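Local coordinates for BpsB (PgaB), Poly-beta-1,6-N-acetyl-D-glucosamine N-deacetylase (Bordetella bronchiseptica RB50, PDB 5BU6), which removes acetyl groups from N-acetylglucosamine units of the biofilm polysaccharide poly-beta-1,6-N-acetyl-D-glucosamine, as a metal-binding deacetylase of carbohydrate esterase family 4, at residues 103-108 / 150-155. The protein carries 5 engineered substitutions. Numbering follows the deposited sequence.
Sequences PAVVAV and ELASHS. With NI (nickel (II) ion), chain C; EDO (1,2-ethanediol), chain J.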
loop_
_atom_site.group_PDB
_atom_site.type_symbol
_atom_site.label_atom_id
_atom_site.label_comp_id
_atom_site.label_asym_id
_atom_site.label_seq_id
_atom_site.Cartn_x
_atom_site.Cartn_y
_atom_site.Cartn_z
ATOM N N PRO A 103 11.707 9.398 5.697
ATOM C CA PRO A 103 11.372 8.565 4.536
ATOM C C PRO A 103 9.938 8.043 4.594
ATOM O O PRO A 103 9.320 8.055 5.654
ATOM C CB PRO A 103 12.372 7.400 4.624
ATOM C CG PRO A 103 12.749 7.334 6.065
ATOM C CD PRO A 103 12.671 8.738 6.605
ATOM N N ALA A 104 9.440 7.548 3.466
ATOM C CA ALA A 104 8.128 6.925 3.408
ATOM C C ALA A 104 8.041 5.933 2.249
ATOM O O ALA A 104 8.882 5.941 1.359
ATOM C CB ALA A 104 7.054 7.985 3.270
ATOM N N VAL A 105 7.026 5.075 2.294
ATOM C CA VAL A 105 6.633 4.220 1.176
ATOM C C VAL A 105 5.384 4.833 0.533
ATOM O O VAL A 105 4.454 5.199 1.249
ATOM C CB VAL A 105 6.301 2.792 1.644
ATOM C CG1 VAL A 105 5.907 1.901 0.455
ATOM C CG2 VAL A 105 7.473 2.226 2.400
ATOM N N VAL A 106 5.368 4.940 -0.789
ATOM C CA VAL A 106 4.160 5.346 -1.507
ATOM C C VAL A 106 3.739 4.178 -2.402
ATOM O O VAL A 106 4.524 3.727 -3.219
ATOM C CB VAL A 106 4.393 6.611 -2.359
ATOM C CG1 VAL A 106 3.153 6.917 -3.223
ATOM C CG2 VAL A 106 4.756 7.803 -1.469
ATOM N N ALA A 107 2.525 3.677 -2.229
ATOM C CA ALA A 107 2.078 2.495 -2.966
ATOM C C ALA A 107 1.055 2.939 -4.011
ATOM O O ALA A 107 0.063 3.616 -3.683
ATOM C CB ALA A 107 1.490 1.450 -2.020
ATOM N N VAL A 108 1.331 2.571 -5.257
ATOM C CA VAL A 108 0.630 3.065 -6.438
ATOM C C VAL A 108 -0.356 2.036 -6.979
ATOM O O VAL A 108 0.037 0.910 -7.196
ATOM C CB VAL A 108 1.666 3.396 -7.542
ATOM C CG1 VAL A 108 1.003 3.751 -8.850
ATOM C CG2 VAL A 108 2.616 4.494 -7.058
ATOM N N GLU A 150 10.149 5.381 -1.179
ATOM C CA GLU A 150 10.203 4.062 -1.822
ATOM C C GLU A 150 8.866 3.838 -2.508
ATOM O O GLU A 150 7.814 3.964 -1.880
ATOM C CB GLU A 150 10.446 2.962 -0.790
ATOM C CG GLU A 150 10.211 1.539 -1.285
ATOM C CD GLU A 150 11.507 0.791 -1.579
ATOM O OE1 GLU A 150 12.597 1.361 -1.357
ATOM O OE2 GLU A 150 11.435 -0.373 -2.030
ATOM N N LEU A 151 8.894 3.517 -3.792
ATOM C CA LEU A 151 7.656 3.223 -4.507
ATOM C C LEU A 151 7.346 1.739 -4.371
ATOM O O LEU A 151 8.241 0.879 -4.434
ATOM C CB LEU A 151 7.770 3.615 -5.981
ATOM C CG LEU A 151 7.925 5.098 -6.320
ATOM C CD1 LEU A 151 7.841 5.307 -7.840
ATOM C CD2 LEU A 151 6.897 5.945 -5.598
ATOM N N ALA A 152 6.073 1.446 -4.177
ATOM C CA ALA A 152 5.602 0.084 -4.042
ATOM C C ALA A 152 4.385 -0.111 -4.930
ATOM O O ALA A 152 3.758 0.857 -5.337
ATOM C CB ALA A 152 5.241 -0.213 -2.577
ATOM N N SER A 153 4.055 -1.360 -5.221
ATOM C CA SER A 153 2.801 -1.674 -5.891
ATOM C C SER A 153 1.654 -1.687 -4.887
ATOM O O SER A 153 1.777 -2.268 -3.807
ATOM C CB SER A 153 2.894 -3.025 -6.597
ATOM O OG SER A 153 1.668 -3.413 -7.184
ATOM N N HIS A 154 0.544 -1.051 -5.262
ATOM C CA HIS A 154 -0.740 -1.240 -4.569
ATOM C C HIS A 154 -1.666 -2.047 -5.476
ATOM O O HIS A 154 -2.882 -1.889 -5.417
ATOM C CB HIS A 154 -1.366 0.119 -4.203
ATOM C CG HIS A 154 -2.269 0.071 -3.017
ATOM N ND1 HIS A 154 -2.280 -0.987 -2.128
ATOM C CD2 HIS A 154 -3.204 0.945 -2.573
ATOM C CE1 HIS A 154 -3.189 -0.764 -1.192
ATOM N NE2 HIS A 154 -3.749 0.411 -1.428
ATOM N N SER A 155 -1.049 -2.912 -6.287
ATOM C CA SER A 155 -1.651 -3.731 -7.364
ATOM C C SER A 155 -1.865 -2.886 -8.626
ATOM O O SER A 155 -1.711 -1.676 -8.601
ATOM C CB SER A 155 -2.973 -4.400 -6.952
ATOM O OG SER A 155 -4.078 -3.509 -7.083
HETATM NI NI NI C . -5.541 1.511 -0.789
HETATM C C1 EDO J . 13.936 4.772 -0.137
HETATM O O1 EDO J . 13.378 5.481 0.976
HETATM C C2 EDO J . 14.740 3.573 0.372
HETATM O O2 EDO J . 13.886 2.503 0.814
HETATM O O HOH W 1 -4.485 2.448 0.801
HETATM O O HOH W 2 -7.186 2.651 0.045
#
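The carbonyl oxygen of Val108 receives His154 N at 2.8 Å, the shortest of five backbone hydrogen bonds joining 103-108 to 150-155. The donors progressively leave the carbonyl plane, from Glu150 N within that of Ala104 to His154 N 52° out of that of Val108, off the lone pairs; at His154 (psi 31°), just after the strand ends at Ser153, the chain leaves strand geometry. Between these two bonds, Val106 N and Val106 O pair with Glu150 O and Ala152 N, and Val108 N with Ala152 O, the alternation of parallel pairing. On the face carrying Val105, Ala107 and Ala152, Val105 CG1, anti to its backbone N (chi1 -179°), lies 3.8 Å from Ala152 CB. On the other face Leu151 CD2 reaches Val106 CB at 4.1 Å, and Leu140 of helix 137-145 covers both side chains. Beyond the last bridge, His154 CB packs 3.8 Å from Ala107 CB, and the imidazole stands off the Ala107 face at the C-terminal ends of the strands, where NE2 binds nickel at 2.2 Å. ND1 of His154 is hydrogen-bonded to Val219 O, which probably strengthens NE2 as a ligand and, with the metal bond, sets the ring's rotation. Ser153 OG accepts Ser155 N at 2.9 Å, an ST turn, and is also hydrogen-bonded to the Ser203 hydroxyl. With Asp84 and His159, His154 forms the Asp-His-His metal site characteristic of family 4 carbohydrate esterases.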